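Local atomic coordinates of nematode fatty acid retinoid binding protein (Necator americanus, PDB entry 4XCP), a protein that probably binds lipids such as fatty acids and retinol, and holds palmitic acid among its helices. Residues L28-A33 against P152-V157; E101-I106 against K130-L135. All coordinates share one frame; numbering follows the deposited sequence.

Interaction 1 of 2, residues L28-A33 against P152-V157. With PLM (palmitic acid), chain B.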
# COMPACT_ATOMS: atom_id res chain seq x y z
N LEU A 28 7.06 -5.70 -6.05
CA LEU A 28 5.68 -6.20 -5.88
C LEU A 28 4.71 -5.04 -5.82
O LEU A 28 3.49 -5.26 -5.87
CB LEU A 28 5.55 -7.00 -4.57
CG LEU A 28 6.44 -8.24 -4.37
CD1 LEU A 28 6.15 -8.89 -3.02
CD2 LEU A 28 6.25 -9.27 -5.50
N MSE A 29 5.22 -3.81 -5.64
CA MSE A 29 4.36 -2.65 -5.52
C MSE A 29 4.03 -2.08 -6.89
O MSE A 29 4.90 -2.08 -7.77
CB MSE A 29 5.01 -1.55 -4.66
CG MSE A 29 5.31 -1.95 -3.22
SE MSE A 29 6.36 -0.49 -2.34
CE MSE A 29 5.26 0.98 -2.84
N PRO A 30 2.79 -1.57 -7.10
CA PRO A 30 2.48 -0.96 -8.41
C PRO A 30 3.40 0.23 -8.68
O PRO A 30 3.85 0.87 -7.72
CB PRO A 30 0.99 -0.60 -8.32
CG PRO A 30 0.60 -0.75 -6.94
CD PRO A 30 1.65 -1.51 -6.17
N PRO A 31 3.74 0.48 -9.97
CA PRO A 31 4.72 1.55 -10.29
C PRO A 31 4.40 2.95 -9.75
O PRO A 31 5.32 3.65 -9.33
CB PRO A 31 4.79 1.53 -11.83
CG PRO A 31 3.55 0.76 -12.28
CD PRO A 31 3.32 -0.24 -11.19
N GLU A 32 3.11 3.34 -9.73
CA GLU A 32 2.66 4.65 -9.22
C GLU A 32 3.01 4.80 -7.74
O GLU A 32 3.47 5.87 -7.32
CB GLU A 32 1.14 4.84 -9.42
CG GLU A 32 0.67 4.77 -10.86
CD GLU A 32 0.56 3.40 -11.52
OE1 GLU A 32 0.43 2.38 -10.80
OE2 GLU A 32 0.62 3.35 -12.77
N ALA A 33 2.81 3.72 -6.95
CA ALA A 33 3.13 3.69 -5.52
C ALA A 33 4.65 3.75 -5.32
O ALA A 33 5.14 4.54 -4.52
CB ALA A 33 2.55 2.42 -4.89
N PRO A 152 -4.72 -4.62 -12.52
CA PRO A 152 -4.02 -5.61 -13.35
C PRO A 152 -2.57 -5.85 -12.97
O PRO A 152 -2.09 -6.96 -13.17
CB PRO A 152 -4.17 -5.08 -14.78
CG PRO A 152 -4.34 -3.60 -14.61
CD PRO A 152 -5.11 -3.43 -13.33
N PHE A 153 -1.87 -4.84 -12.41
CA PHE A 153 -0.48 -5.03 -12.00
C PHE A 153 -0.41 -6.00 -10.82
O PHE A 153 0.41 -6.92 -10.84
CB PHE A 153 0.22 -3.69 -11.65
CG PHE A 153 1.65 -3.90 -11.19
CD1 PHE A 153 2.69 -3.94 -12.11
CD2 PHE A 153 1.94 -4.14 -9.85
CE1 PHE A 153 4.00 -4.19 -11.69
CE2 PHE A 153 3.25 -4.39 -9.44
CZ PHE A 153 4.27 -4.42 -10.36
N LEU A 154 -1.25 -5.77 -9.80
CA LEU A 154 -1.29 -6.61 -8.61
C LEU A 154 -1.78 -8.03 -8.92
O LEU A 154 -1.20 -8.99 -8.42
CB LEU A 154 -2.11 -5.93 -7.49
CG LEU A 154 -1.44 -4.71 -6.82
CD1 LEU A 154 -2.41 -4.03 -5.86
CD2 LEU A 154 -0.15 -5.10 -6.06
N ALA A 155 -2.80 -8.16 -9.78
CA ALA A 155 -3.31 -9.46 -10.21
C ALA A 155 -2.18 -10.27 -10.86
O ALA A 155 -2.03 -11.45 -10.54
CB ALA A 155 -4.45 -9.28 -11.21
N LYS A 156 -1.36 -9.62 -11.71
CA LYS A 156 -0.20 -10.23 -12.38
C LYS A 156 0.88 -10.67 -11.36
O LYS A 156 1.43 -11.75 -11.49
CB LYS A 156 0.38 -9.27 -13.42
CG LYS A 156 1.28 -9.94 -14.45
CD LYS A 156 1.93 -8.95 -15.40
CE LYS A 156 2.94 -9.61 -16.31
NZ LYS A 156 3.53 -8.63 -17.26
N VAL A 157 1.15 -9.85 -10.34
CA VAL A 157 2.09 -10.17 -9.26
C VAL A 157 1.66 -11.47 -8.55
O VAL A 157 2.49 -12.33 -8.24
CB VAL A 157 2.25 -8.95 -8.29
CG1 VAL A 157 2.75 -9.35 -6.91
CG2 VAL A 157 3.16 -7.90 -8.92
C1 PLM B . 4.45 0.25 2.01
O1 PLM B . 4.32 1.32 1.27
O2 PLM B . 3.63 -0.65 2.04
C2 PLM B . 5.72 0.23 2.81
C3 PLM B . 6.62 1.47 2.71
C4 PLM B . 6.20 2.61 3.61
C5 PLM B . 7.08 3.84 3.50
C6 PLM B . 6.80 4.92 4.54
C7 PLM B . 6.30 6.24 3.99
C8 PLM B . 4.86 6.20 3.56
C9 PLM B . 4.35 7.45 2.92
CA PLM B . 3.52 7.21 1.69
CB PLM B . 2.02 7.20 1.87
CC PLM B . 1.23 7.10 0.55
CD PLM B . 1.18 5.71 -0.12
CE PLM B . 2.47 5.26 -0.81
CF PLM B . 2.35 3.99 -1.61
CG PLM B . 2.51 2.71 -0.83
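Leu28 and Pro30 run past the first turns of helix 152-159, their CA atoms lying 6.3 Å from that of Val157 and 6.2 Å from that of Phe153, respectively. In this all-helical lipid-binding fold the contact joins the loop leading into helix 31-39, with Pro30 at the N-cap position, to a short helix near the C-terminus. Side chains of the helix pack against both backbone and side-chain atoms of the loop, without a polar bond between the segments. Phe153 is the main bridge: its CG is anti to the backbone N (chi1 179°), and the ring reaches the loop. Over one face Pro31 brings its CD, the two side chains meeting tip to tip; CD stands 4.0 Å from the ring centroid and only 14° off the normal, a CH-pi contact. The carbonyl of Leu28 comes up at the ring edge near its plane, whereas Met29 O approaches CE2 obliquely at 3.3 Å. That oxygen also accepts a hydrogen bond from Arg34, whose side chain touches Phe153 as well. Leu154 turns CD2 to the loop, where it meets Leu28 O at 3.6 Å and Pro30 CD. Farther along the helix, Leu28 CD2 meets Val157 CG1 at 3.8 Å, the two side chains crossing at about a right angle, and helix 162-167 adds cover: Phe166 touches Leu28 and Ala163 touches Val157. Met29 and Ala33 also touch the ligand. Met29, present as selenomethionine, bends at chi3 (49°) and sets CE 3.8 Å from CG of the palmitic acid. Ala33 CB comes closer still, 3.6 Å from CF of the same acyl chain.

Interaction 2 of 2, residues E101-I106 against K130-L135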
# COMPACT_ATOMS: atom_id res chain seq x y z
N GLU A 101 -9.75 -4.14 0.55
CA GLU A 101 -9.78 -3.41 1.82
C GLU A 101 -8.96 -4.09 2.92
O GLU A 101 -8.23 -3.41 3.62
CB GLU A 101 -11.22 -3.13 2.24
CG GLU A 101 -11.80 -2.01 1.39
CD GLU A 101 -13.28 -1.74 1.52
OE1 GLU A 101 -14.01 -2.60 2.06
OE2 GLU A 101 -13.73 -0.67 1.04
N LYS A 102 -9.00 -5.43 2.99
CA LYS A 102 -8.17 -6.17 3.94
C LYS A 102 -6.69 -6.04 3.54
O LYS A 102 -5.86 -5.81 4.42
CB LYS A 102 -8.61 -7.64 4.04
CG LYS A 102 -7.83 -8.46 5.08
CD LYS A 102 -8.08 -8.01 6.52
CE LYS A 102 -6.97 -8.44 7.43
NZ LYS A 102 -7.36 -8.33 8.87
N SER A 103 -6.37 -6.09 2.23
CA SER A 103 -4.98 -5.94 1.74
C SER A 103 -4.41 -4.57 2.10
O SER A 103 -3.24 -4.46 2.48
CB SER A 103 -4.91 -6.18 0.23
OG SER A 103 -5.32 -7.52 -0.00
N ILE A 104 -5.24 -3.53 1.99
CA ILE A 104 -4.89 -2.16 2.33
C ILE A 104 -4.62 -2.02 3.82
O ILE A 104 -3.64 -1.39 4.20
CB ILE A 104 -5.95 -1.16 1.80
CG1 ILE A 104 -5.74 -0.97 0.28
CG2 ILE A 104 -5.87 0.20 2.56
CD1 ILE A 104 -6.95 -0.42 -0.48
N GLU A 105 -5.45 -2.65 4.67
CA GLU A 105 -5.27 -2.66 6.12
C GLU A 105 -3.89 -3.27 6.49
O GLU A 105 -3.18 -2.73 7.34
CB GLU A 105 -6.41 -3.46 6.79
CG GLU A 105 -6.38 -3.46 8.31
CD GLU A 105 -7.21 -4.57 8.91
OE1 GLU A 105 -8.45 -4.41 9.01
OE2 GLU A 105 -6.62 -5.62 9.27
N ILE A 106 -3.51 -4.38 5.80
CA ILE A 106 -2.23 -5.08 6.02
C ILE A 106 -1.06 -4.18 5.59
O ILE A 106 -0.08 -4.02 6.34
CB ILE A 106 -2.24 -6.47 5.34
CG1 ILE A 106 -3.18 -7.43 6.11
CG2 ILE A 106 -0.81 -7.03 5.22
CD1 ILE A 106 -3.52 -8.76 5.39
N LYS A 130 2.60 -13.19 2.15
CA LYS A 130 2.08 -14.55 2.27
C LYS A 130 0.59 -14.52 2.63
O LYS A 130 -0.20 -15.22 1.98
CB LYS A 130 2.91 -15.36 3.30
CG LYS A 130 2.68 -16.87 3.22
CD LYS A 130 3.55 -17.60 4.25
CE LYS A 130 3.24 -19.08 4.36
NZ LYS A 130 3.63 -19.84 3.15
N GLU A 131 0.19 -13.67 3.60
CA GLU A 131 -1.21 -13.51 3.99
C GLU A 131 -2.07 -12.90 2.88
O GLU A 131 -3.16 -13.38 2.64
CB GLU A 131 -1.35 -12.68 5.28
CG GLU A 131 -2.78 -12.66 5.85
CD GLU A 131 -3.51 -13.99 5.97
OE1 GLU A 131 -2.86 -15.06 6.06
OE2 GLU A 131 -4.76 -13.96 5.96
N VAL A 132 -1.59 -11.82 2.23
CA VAL A 132 -2.30 -11.14 1.14
C VAL A 132 -2.51 -12.16 -0.02
O VAL A 132 -3.61 -12.27 -0.55
CB VAL A 132 -1.54 -9.84 0.71
CG1 VAL A 132 -2.08 -9.30 -0.62
CG2 VAL A 132 -1.64 -8.77 1.80
N LEU A 133 -1.45 -12.91 -0.39
CA LEU A 133 -1.55 -13.93 -1.42
C LEU A 133 -2.58 -15.00 -1.04
O LEU A 133 -3.42 -15.34 -1.86
CB LEU A 133 -0.18 -14.55 -1.75
CG LEU A 133 -0.18 -15.73 -2.75
CD1 LEU A 133 -0.70 -15.31 -4.14
CD2 LEU A 133 1.19 -16.37 -2.84
N LYS A 134 -2.55 -15.49 0.21
CA LYS A 134 -3.48 -16.48 0.75
C LYS A 134 -4.94 -15.98 0.62
O LYS A 134 -5.81 -16.73 0.17
CB LYS A 134 -3.12 -16.77 2.22
CG LYS A 134 -3.98 -17.86 2.88
CD LYS A 134 -3.49 -18.22 4.27
CE LYS A 134 -4.37 -19.30 4.87
NZ LYS A 134 -4.31 -19.31 6.35
N LEU A 135 -5.20 -14.72 1.00
CA LEU A 135 -6.53 -14.11 0.87
C LEU A 135 -6.94 -14.00 -0.61
O LEU A 135 -8.10 -14.19 -0.95
CB LEU A 135 -6.56 -12.74 1.54
CG LEU A 135 -6.37 -12.75 3.06
CD1 LEU A 135 -6.15 -11.37 3.57
CD2 LEU A 135 -7.53 -13.43 3.76
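Lys102 NZ donates to Glu105 OE2 at 2.8 Å, a salt bridge within helix 94-115, while its CG packs 3.7 Å from Leu135 CD1 of the facing helix. The acid is met on its syn side, 32° out of the carboxylate plane. Lys102 has CG anti to the backbone N, which turns it to Leu135; the chain then bends at chi2 (66°), and NZ ends at Glu105 of its own helix. Glu131 OE2 is 6.9 Å from Lys102 NZ, too far for contact. The segments belong to an antiparallel alpha-alpha hairpin, with local axes 10.2 Å apart at an angle of 178°. Ile106 slides past Val132 in the opposite direction, CG2 meeting CG2 at 3.9 Å. Its CD1 reaches further, to Glu131 CG at 4.0 Å and Leu135 CD1 at 4.1 Å, and thus touches aliphatic carbons on two successive turns. Ser103 OG lies against Val132 CG1 and is hydrogen-bonded to Phe99 O one turn back, within its own helix. Phe99 also touches Val132 and Leu135. Beyond the pair, helix 72-90 meets Ile104, and Phe158 of helix 152-159 lies against Val132.

Along the chain the four segments run 28-33, 101-106, 130-135 and 152-157, so interaction 2, a contact within the hairpin of helices 94-115 and 122-138, falls between the two halves of interaction 1, which ties the start of helix 31-39 to helix 152-159. Their centres are 14 Å apart and their nearest atoms about 6 Å, without touching. Helices 152-159 and 162-167 connect them: Phe158 touches Val132, and helix 162-167 touches both Leu28 and Leu133. One palmitic acid touches Met29 and Ala33; another touches Ile104, which points away from segment 130-135. Helix 94-115 thus faces a ligand on one side and packs on helix 122-138 on another, consistent with a helical shell around the lipids.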